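Local coordinates for protein DNA ligase (Archaeoglobus fulgidus, PDB 3GDE) that probably seals nicks in double-stranded DNA during replication, recombination and repair, using ATP and magnesium, at residues A[40-54]-A[117-129]. Sequence-based numbering, arbitrary orientation.
Sequences RDLYDVVLFITGKVY and VRKVRETFDEIAS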
ATOM      1  N   ARG A  40       8.615 -10.336 -20.607  1.00 32.32           N
ATOM      2  CA  ARG A  40       8.853  -9.045 -19.960  1.00 31.96           C
ATOM      3  C   ARG A  40       7.877  -7.949 -20.385  1.00 30.59           C
ATOM      4  O   ARG A  40       7.622  -7.039 -19.606  1.00 30.48           O
ATOM      5  CB  ARG A  40      10.309  -8.597 -20.090  1.00 32.58           C
ATOM      6  CG  ARG A  40      10.824  -8.503 -21.486  1.00 35.81           C
ATOM      7  CD  ARG A  40      12.191  -9.169 -21.568  1.00 41.21           C
ATOM      8  NE  ARG A  40      13.270  -8.293 -21.113  1.00 44.95           N
ATOM      9  CZ  ARG A  40      14.321  -7.948 -21.859  1.00 47.76           C
ATOM     10  NH1 ARG A  40      14.448  -8.413 -23.101  1.00 48.27           N
ATOM     11  NH2 ARG A  40      15.257  -7.148 -21.359  1.00 47.99           N
ATOM     12  N   ASP A  41       7.329  -8.038 -21.599  1.00 29.03           N
ATOM     13  CA  ASP A  41       6.177  -7.207 -21.967  1.00 28.04           C
ATOM     14  C   ASP A  41       4.958  -7.625 -21.145  1.00 27.17           C
ATOM     15  O   ASP A  41       4.157  -6.779 -20.770  1.00 27.10           O
ATOM     16  CB  ASP A  41       5.828  -7.295 -23.464  1.00 27.79           C
ATOM     17  CG  ASP A  41       6.841  -6.605 -24.358  1.00 28.28           C
ATOM     18  OD1 ASP A  41       6.836  -6.898 -25.566  1.00 30.10           O
ATOM     19  OD2 ASP A  41       7.644  -5.773 -23.887  1.00 29.01           O
ATOM     20  N   LEU A  42       4.814  -8.930 -20.894  1.00 26.43           N
ATOM     21  CA  LEU A  42       3.725  -9.455 -20.054  1.00 25.92           C
ATOM     22  C   LEU A  42       3.840  -8.893 -18.636  1.00 25.62           C
ATOM     23  O   LEU A  42       2.901  -8.301 -18.115  1.00 25.14           O
ATOM     24  CB  LEU A  42       3.713 -10.998 -20.024  1.00 25.36           C
ATOM     25  CG  LEU A  42       2.686 -11.639 -19.053  1.00 26.14           C
ATOM     26  CD1 LEU A  42       1.240 -11.219 -19.366  1.00 22.66           C
ATOM     27  CD2 LEU A  42       2.792 -13.164 -18.980  1.00 24.74           C
ATOM     28  N   TYR A  43       5.019  -9.073 -18.045  1.00 25.79           N
ATOM     29  CA  TYR A  43       5.363  -8.541 -16.734  1.00 25.80           C
ATOM     30  C   TYR A  43       5.051  -7.054 -16.647  1.00 25.55           C
ATOM     31  O   TYR A  43       4.319  -6.608 -15.760  1.00 25.35           O
ATOM     32  CB  TYR A  43       6.847  -8.791 -16.448  1.00 25.92           C
ATOM     33  CG  TYR A  43       7.292  -8.348 -15.078  1.00 26.79           C
ATOM     34  CD1 TYR A  43       7.296  -9.243 -14.002  1.00 26.84           C
ATOM     35  CD2 TYR A  43       7.707  -7.032 -14.851  1.00 25.97           C
ATOM     36  CE1 TYR A  43       7.706  -8.837 -12.732  1.00 27.59           C
ATOM     37  CE2 TYR A  43       8.116  -6.614 -13.592  1.00 27.74           C
ATOM     38  CZ  TYR A  43       8.110  -7.521 -12.532  1.00 27.95           C
ATOM     39  OH  TYR A  43       8.516  -7.104 -11.282  1.00 28.17           O
ATOM     40  N   ASP A  44       5.596  -6.285 -17.576  1.00 25.56           N
ATOM     41  CA  ASP A  44       5.375  -4.847 -17.572  1.00 25.87           C
ATOM     42  C   ASP A  44       3.899  -4.475 -17.722  1.00 25.18           C
ATOM     43  O   ASP A  44       3.413  -3.603 -17.012  1.00 25.46           O
ATOM     44  CB  ASP A  44       6.220  -4.171 -18.652  1.00 26.26           C
ATOM     45  CG  ASP A  44       7.689  -4.120 -18.294  1.00 28.39           C
ATOM     46  OD1 ASP A  44       8.028  -4.148 -17.089  1.00 28.28           O
ATOM     47  OD2 ASP A  44       8.516  -4.043 -19.230  1.00 33.07           O
ATOM     48  N   VAL A  45       3.183  -5.148 -18.616  1.00 24.12           N
ATOM     49  CA  VAL A  45       1.762  -4.836 -18.835  1.00 23.75           C
ATOM     50  C   VAL A  45       0.930  -5.076 -17.560  1.00 23.31           C
ATOM     51  O   VAL A  45       0.046  -4.285 -17.236  1.00 23.02           O
ATOM     52  CB  VAL A  45       1.186  -5.606 -20.075  1.00 23.63           C
ATOM     53  CG1 VAL A  45      -0.343  -5.602 -20.095  1.00 24.47           C
ATOM     54  CG2 VAL A  45       1.708  -5.000 -21.346  1.00 23.34           C
ATOM     55  N   VAL A  46       1.230  -6.160 -16.843  1.00 22.65           N
ATOM     56  CA  VAL A  46       0.486  -6.501 -15.639  1.00 22.50           C
ATOM     57  C   VAL A  46       0.706  -5.436 -14.551  1.00 22.29           C
ATOM     58  O   VAL A  46      -0.254  -4.949 -13.942  1.00 21.53           O
ATOM     59  CB  VAL A  46       0.802  -7.940 -15.133  1.00 22.55           C
ATOM     60  CG1 VAL A  46       0.227  -8.165 -13.745  1.00 20.91           C
ATOM     61  CG2 VAL A  46       0.234  -8.972 -16.101  1.00 21.80           C
ATOM     62  N   LEU A  47       1.967  -5.070 -14.334  1.00 22.12           N
ATOM     63  CA  LEU A  47       2.294  -3.951 -13.458  1.00 22.39           C
ATOM     64  C   LEU A  47       1.641  -2.658 -13.936  1.00 21.96           C
ATOM     65  O   LEU A  47       0.829  -2.079 -13.212  1.00 21.65           O
ATOM     66  CB  LEU A  47       3.809  -3.788 -13.303  1.00 22.23           C
ATOM     67  CG  LEU A  47       4.404  -4.490 -12.078  1.00 24.38           C
ATOM     68  CD1 LEU A  47       4.335  -6.001 -12.203  1.00 24.43           C
ATOM     69  CD2 LEU A  47       5.844  -4.028 -11.797  1.00 25.19           C
ATOM     70  N   PHE A  48       1.968  -2.239 -15.160  1.00 21.91           N
ATOM     71  CA  PHE A  48       1.512  -0.957 -15.704  1.00 22.27           C
ATOM     72  C   PHE A  48      -0.008  -0.733 -15.651  1.00 23.08           C
ATOM     73  O   PHE A  48      -0.456   0.367 -15.335  1.00 22.66           O
ATOM     74  CB  PHE A  48       2.035  -0.729 -17.132  1.00 21.88           C
ATOM     75  CG  PHE A  48       3.541  -0.583 -17.224  1.00 21.64           C
ATOM     76  CD1 PHE A  48       4.343  -0.642 -16.088  1.00 21.64           C
ATOM     77  CD2 PHE A  48       4.149  -0.360 -18.450  1.00 20.41           C
ATOM     78  CE1 PHE A  48       5.725  -0.506 -16.178  1.00 22.33           C
ATOM     79  CE2 PHE A  48       5.522  -0.213 -18.550  1.00 20.50           C
ATOM     80  CZ  PHE A  48       6.317  -0.297 -17.419  1.00 21.30           C
ATOM     81  N   ILE A  49      -0.802  -1.763 -15.939  1.00 24.15           N
ATOM     82  CA  ILE A  49      -2.262  -1.596 -15.915  1.00 25.10           C
ATOM     83  C   ILE A  49      -2.799  -1.293 -14.500  1.00 25.25           C
ATOM     84  O   ILE A  49      -3.863  -0.671 -14.352  1.00 24.80           O
ATOM     85  CB  ILE A  49      -3.004  -2.795 -16.581  1.00 25.34           C
ATOM     86  CG1 ILE A  49      -4.472  -2.447 -16.854  1.00 25.65           C
ATOM     87  CG2 ILE A  49      -2.870  -4.064 -15.736  1.00 25.92           C
ATOM     88  CD1 ILE A  49      -5.163  -3.390 -17.848  1.00 26.20           C
ATOM     89  N   THR A  50      -2.050  -1.712 -13.477  1.00 25.22           N
ATOM     90  CA  THR A  50      -2.420  -1.446 -12.083  1.00 25.70           C
ATOM     91  C   THR A  50      -1.897  -0.106 -11.561  1.00 25.92           C
ATOM     92  O   THR A  50      -2.031   0.183 -10.374  1.00 25.72           O
ATOM     93  CB  THR A  50      -1.947  -2.566 -11.124  1.00 25.60           C
ATOM     94  OG1 THR A  50      -0.525  -2.702 -11.205  1.00 26.56           O
ATOM     95  CG2 THR A  50      -2.598  -3.892 -11.470  1.00 25.72           C
ATOM     96  N   GLY A  51      -1.297   0.697 -12.443  1.00 25.94           N
ATOM     97  CA  GLY A  51      -0.671   1.955 -12.047  1.00 26.10           C
ATOM     98  C   GLY A  51       0.628   1.809 -11.277  1.00 26.53           C
ATOM     99  O   GLY A  51       1.021   2.725 -10.561  1.00 25.89           O
ATOM    100  N   LYS A  52       1.299   0.665 -11.430  1.00 27.07           N
ATOM    101  CA  LYS A  52       2.571   0.403 -10.738  1.00 27.93           C
ATOM    102  C   LYS A  52       3.719   0.258 -11.722  1.00 27.75           C
ATOM    103  O   LYS A  52       3.579  -0.358 -12.784  1.00 27.45           O
ATOM    104  CB  LYS A  52       2.522  -0.905  -9.928  1.00 27.81           C
ATOM    105  CG  LYS A  52       1.645  -0.927  -8.681  1.00 29.79           C
ATOM    106  CD  LYS A  52       1.716  -2.341  -8.066  1.00 30.25           C
ATOM    107  CE  LYS A  52       0.615  -2.595  -7.050  1.00 33.49           C
ATOM    108  NZ  LYS A  52      -0.771  -2.563  -7.649  1.00 36.01           N
ATOM    109  N   VAL A  53       4.869   0.790 -11.338  1.00 28.08           N
ATOM    110  CA  VAL A  53       6.100   0.592 -12.086  1.00 28.42           C
ATOM    111  C   VAL A  53       6.989  -0.415 -11.337  1.00 28.81           C
ATOM    112  O   VAL A  53       7.651  -1.256 -11.963  1.00 29.00           O
ATOM    113  CB  VAL A  53       6.808   1.945 -12.340  1.00 28.23           C
ATOM    114  CG1 VAL A  53       8.114   1.756 -13.061  1.00 28.36           C
ATOM    115  CG2 VAL A  53       5.893   2.884 -13.129  1.00 28.46           C
ATOM    116  N   TYR A  54       6.984  -0.323 -10.005  1.00 29.15           N
ATOM    117  CA  TYR A  54       7.706  -1.248  -9.122  1.00 30.19           C
ATOM    118  C   TYR A  54       6.776  -1.743  -8.025  1.00 31.30           C
ATOM    119  O   TYR A  54       5.855  -1.036  -7.650  1.00 31.70           O
ATOM    120  CB  TYR A  54       8.941  -0.583  -8.482  1.00 29.40           C
ATOM    121  CG  TYR A  54       9.864   0.062  -9.497  1.00 28.64           C
ATOM    122  CD1 TYR A  54      10.738  -0.714 -10.270  1.00 26.71           C
ATOM    123  CD2 TYR A  54       9.841   1.447  -9.702  1.00 27.51           C
ATOM    124  CE1 TYR A  54      11.567  -0.126 -11.215  1.00 28.04           C
ATOM    125  CE2 TYR A  54      10.666   2.050 -10.642  1.00 27.08           C
ATOM    126  CZ  TYR A  54      11.527   1.258 -11.399  1.00 28.45           C
ATOM    127  OH  TYR A  54      12.335   1.853 -12.339  1.00 28.27           O
ATOM    128  N   VAL A 117       7.313  -0.709 -24.916  1.00 24.98           N
ATOM    129  CA  VAL A 117       7.215  -0.938 -23.491  1.00 24.68           C
ATOM    130  C   VAL A 117       8.629  -1.136 -22.929  1.00 25.23           C
ATOM    131  O   VAL A 117       8.933  -0.709 -21.815  1.00 25.18           O
ATOM    132  CB  VAL A 117       6.321  -2.166 -23.213  1.00 24.67           C
ATOM    133  CG1 VAL A 117       6.226  -2.459 -21.719  1.00 24.02           C
ATOM    134  CG2 VAL A 117       4.930  -1.948 -23.828  1.00 22.88           C
ATOM    135  N   ARG A 118       9.498  -1.762 -23.719  1.00 25.84           N
ATOM    136  CA  ARG A 118      10.869  -2.014 -23.299  1.00 26.44           C
ATOM    137  C   ARG A 118      11.626  -0.702 -23.051  1.00 26.02           C
ATOM    138  O   ARG A 118      12.263  -0.547 -22.010  1.00 25.94           O
ATOM    139  CB  ARG A 118      11.589  -2.906 -24.323  1.00 27.08           C
ATOM    140  CG  ARG A 118      12.724  -3.762 -23.725  1.00 29.64           C
ATOM    141  CD  ARG A 118      12.249  -5.123 -23.134  1.00 32.85           C
ATOM    142  NE  ARG A 118      10.798  -5.197 -22.930  1.00 35.73           N
ATOM    143  CZ  ARG A 118      10.164  -4.957 -21.781  1.00 35.84           C
ATOM    144  NH1 ARG A 118      10.841  -4.628 -20.678  1.00 35.47           N
ATOM    145  NH2 ARG A 118       8.841  -5.043 -21.742  1.00 33.23           N
ATOM    146  N   LYS A 119      11.527   0.240 -23.989  1.00 25.56           N
ATOM    147  CA  LYS A 119      12.099   1.575 -23.810  1.00 25.54           C
ATOM    148  C   LYS A 119      11.516   2.336 -22.610  1.00 25.25           C
ATOM    149  O   LYS A 119      12.263   2.999 -21.881  1.00 25.65           O
ATOM    150  CB  LYS A 119      11.964   2.429 -25.071  1.00 25.55           C
ATOM    151  CG  LYS A 119      12.974   3.582 -25.114  1.00 27.44           C
ATOM    152  CD  LYS A 119      12.380   4.853 -25.684  1.00 28.03           C
ATOM    153  CE  LYS A 119      13.375   5.528 -26.630  1.00 30.53           C
ATOM    154  NZ  LYS A 119      13.191   5.018 -28.046  1.00 30.81           N
ATOM    155  N   VAL A 120      10.202   2.245 -22.412  1.00 24.53           N
ATOM    156  CA  VAL A 120       9.550   2.845 -21.238  1.00 24.72           C
ATOM    157  C   VAL A 120      10.147   2.286 -19.938  1.00 24.76           C
ATOM    158  O   VAL A 120      10.529   3.031 -19.047  1.00 24.48           O
ATOM    159  CB  VAL A 120       8.008   2.641 -21.248  1.00 24.21           C
ATOM    160  CG1 VAL A 120       7.398   3.068 -19.925  1.00 23.60           C
ATOM    161  CG2 VAL A 120       7.379   3.428 -22.384  1.00 23.93           C
ATOM    162  N   ARG A 121      10.229   0.966 -19.865  1.00 25.42           N
ATOM    163  CA  ARG A 121      10.848   0.272 -18.744  1.00 26.39           C
ATOM    164  C   ARG A 121      12.299   0.715 -18.494  1.00 26.34           C
ATOM    165  O   ARG A 121      12.665   0.975 -17.357  1.00 26.39           O
ATOM    166  CB  ARG A 121      10.811  -1.225 -18.999  1.00 25.96           C
ATOM    167  CG  ARG A 121      11.492  -2.046 -17.940  1.00 27.31           C
ATOM    168  CD  ARG A 121      10.457  -2.439 -16.921  1.00 29.43           C
ATOM    169  NE  ARG A 121      10.629  -1.726 -15.676  1.00 29.34           N
ATOM    170  CZ  ARG A 121       9.722  -1.664 -14.710  1.00 29.25           C
ATOM    171  NH1 ARG A 121       8.544  -2.252 -14.841  1.00 27.67           N
ATOM    172  NH2 ARG A 121      10.004  -0.984 -13.611  1.00 31.26           N
ATOM    173  N   GLU A 122      13.098   0.798 -19.558  1.00 26.84           N
ATOM    174  CA  GLU A 122      14.523   1.172 -19.455  1.00 27.89           C
ATOM    175  C   GLU A 122      14.693   2.607 -18.970  1.00 26.82           C
ATOM    176  O   GLU A 122      15.500   2.865 -18.086  1.00 26.98           O
ATOM    177  CB  GLU A 122      15.259   1.007 -20.796  1.00 28.61           C
ATOM    178  CG  GLU A 122      15.066  -0.341 -21.492  1.00 33.92           C
ATOM    179  CD  GLU A 122      16.004  -1.452 -21.008  1.00 41.05           C
ATOM    180  OE1 GLU A 122      16.047  -2.496 -21.704  1.00 43.53           O
ATOM    181  OE2 GLU A 122      16.688  -1.296 -19.956  1.00 43.64           O
ATOM    182  N   THR A 123      13.927   3.522 -19.559  1.00 26.05           N
ATOM    183  CA  THR A 123      13.921   4.932 -19.166  1.00 25.69           C
ATOM    184  C   THR A 123      13.503   5.109 -17.698  1.00 25.40           C
ATOM    185  O   THR A 123      14.134   5.875 -16.958  1.00 24.97           O
ATOM    186  CB  THR A 123      12.986   5.742 -20.083  1.00 25.64           C
ATOM    187  OG1 THR A 123      13.293   5.425 -21.446  1.00 26.24           O
ATOM    188  CG2 THR A 123      13.150   7.247 -19.844  1.00 24.73           C
ATOM    189  N   PHE A 124      12.448   4.391 -17.292  1.00 25.31           N
ATOM    190  CA  PHE A 124      12.005   4.341 -15.880  1.00 24.88           C
ATOM    191  C   PHE A 124      13.083   3.834 -14.923  1.00 25.16           C
ATOM    192  O   PHE A 124      13.302   4.436 -13.864  1.00 25.33           O
ATOM    193  CB  PHE A 124      10.732   3.503 -15.718  1.00 24.56           C
ATOM    194  CG  PHE A 124       9.466   4.213 -16.146  1.00 24.78           C
ATOM    195  CD1 PHE A 124       8.251   3.545 -16.144  1.00 24.92           C
ATOM    196  CD2 PHE A 124       9.493   5.541 -16.569  1.00 25.68           C
ATOM    197  CE1 PHE A 124       7.068   4.193 -16.525  1.00 24.32           C
ATOM    198  CE2 PHE A 124       8.320   6.187 -16.967  1.00 25.98           C
ATOM    199  CZ  PHE A 124       7.108   5.509 -16.938  1.00 24.07           C
ATOM    200  N   ASP A 125      13.748   2.731 -15.286  1.00 25.14           N
ATOM    201  CA  ASP A 125      14.823   2.174 -14.458  1.00 25.54           C
ATOM    202  C   ASP A 125      15.992   3.150 -14.291  1.00 25.80           C
ATOM    203  O   ASP A 125      16.551   3.260 -13.198  1.00 25.79           O
ATOM    204  CB  ASP A 125      15.297   0.811 -14.985  1.00 26.04           C
ATOM    205  CG  ASP A 125      14.274  -0.315 -14.739  1.00 26.39           C
ATOM    206  OD1 ASP A 125      13.219  -0.081 -14.108  1.00 27.51           O
ATOM    207  OD2 ASP A 125      14.538  -1.451 -15.173  1.00 27.83           O
ATOM    208  N   GLU A 126      16.344   3.879 -15.358  1.00 25.96           N
ATOM    209  CA  GLU A 126      17.343   4.936 -15.238  1.00 25.90           C
ATOM    210  C   GLU A 126      16.882   6.077 -14.322  1.00 26.04           C
ATOM    211  O   GLU A 126      17.627   6.492 -13.446  1.00 26.34           O
ATOM    212  CB  GLU A 126      17.762   5.514 -16.588  1.00 26.04           C
ATOM    213  CG  GLU A 126      18.765   6.645 -16.349  1.00 27.52           C
ATOM    214  CD  GLU A 126      19.393   7.239 -17.583  1.00 29.62           C
ATOM    215  OE1 GLU A 126      20.231   8.139 -17.384  1.00 30.46           O
ATOM    216  OE2 GLU A 126      19.060   6.836 -18.722  1.00 30.17           O
ATOM    217  N   ILE A 127      15.666   6.582 -14.543  1.00 25.89           N
ATOM    218  CA  ILE A 127      15.088   7.624 -13.703  1.00 26.18           C
ATOM    219  C   ILE A 127      15.119   7.257 -12.217  1.00 26.77           C
ATOM    220  O   ILE A 127      15.561   8.061 -11.401  1.00 26.85           O
ATOM    221  CB  ILE A 127      13.645   8.012 -14.163  1.00 26.05           C
ATOM    222  CG1 ILE A 127      13.701   8.822 -15.464  1.00 25.32           C
ATOM    223  CG2 ILE A 127      12.940   8.814 -13.090  1.00 25.55           C
ATOM    224  CD1 ILE A 127      12.360   8.930 -16.233  1.00 25.67           C
ATOM    225  N   ALA A 128      14.676   6.044 -11.879  1.00 27.70           N
ATOM    226  CA  ALA A 128      14.725   5.526 -10.497  1.00 28.69           C
ATOM    227  C   ALA A 128      16.125   5.507  -9.839  1.00 29.65           C
ATOM    228  O   ALA A 128      16.249   5.665  -8.618  1.00 30.28           O
ATOM    229  CB  ALA A 128      14.082   4.147 -10.427  1.00 28.02           C
ATOM    230  N   SER A 129      17.170   5.318 -10.636  1.00 30.69           N
ATOM    231  CA  SER A 129      18.544   5.244 -10.115  1.00 31.72           C
ATOM    232  C   SER A 129      19.194   6.610  -9.812  1.00 32.54           C
ATOM    233  O   SER A 129      20.249   6.676  -9.162  1.00 32.07           O
ATOM    234  CB  SER A 129      19.434   4.444 -11.073  1.00 31.49           C
ATOM    235  OG  SER A 129      19.528   5.093 -12.330  1.00 32.11           O
TER
HETATM  236  O   HOH W   1       8.450  -3.744 -25.839  1.00 16.87           O
HETATM  237  O   HOH W   2      10.394  -7.066 -24.852  1.00 53.34           O
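Asp44 bridges two arginines of helix 117-129, each carboxylate oxygen serving one of them. OD2 receives both end nitrogens of Arg118, with Asp44 OD2 to Arg118 NH2 at 2.7 Å, and the carboxylate and guanidinium lie nearly coplanar. The same Arg118 NH2 points almost straight at the anti lone pair of Asp41 OD2, 2.6 Å away. Asp44 OD1 takes Arg121 NH1 at 3.0 Å, from above the carboxylate plane. Arg121, its CG anti to the backbone N (chi1 177°) and its chain bent, turns its end nitrogens onto the carbonyl of the loop after helix 40-49: NH2 reaches Val53 O at 2.9 Å and NH1 bonds the same oxygen. With an alanine at Arg121, Val53 O is likely to lose both donors and Asp44 OD1 its charged mate. Further along the helix, Tyr54 OH donates to the anti lone pair of Asp125 OD1 at 2.8 Å, while Ala128 CB packs near the hydroxyl.

Alongside the salt bridges the contact is tight and apolar. Phe48 CE2 touches Val117 CG1 and Val120 CG1, Val53 CG1 sits 3.6 Å from Phe124 CD1, and Leu161 of helix 152-162 packs against Phe48, Val53 and Phe124. The Arg40 end is looser and wetter: its exposed side chain crosses Arg118, Arg40 CG lying over the guanidinium face 3.6 Å from Arg118 CZ. One water joins Asp41 OD2 to Arg118 N, another, held weakly, to Arg118 NE. The helices cross at 68°, their axes approaching to 10.3 Å at the closest, a salt-bridged helix pair within the all-helical N-terminal DNA-binding domain of ATP-dependent DNA ligases.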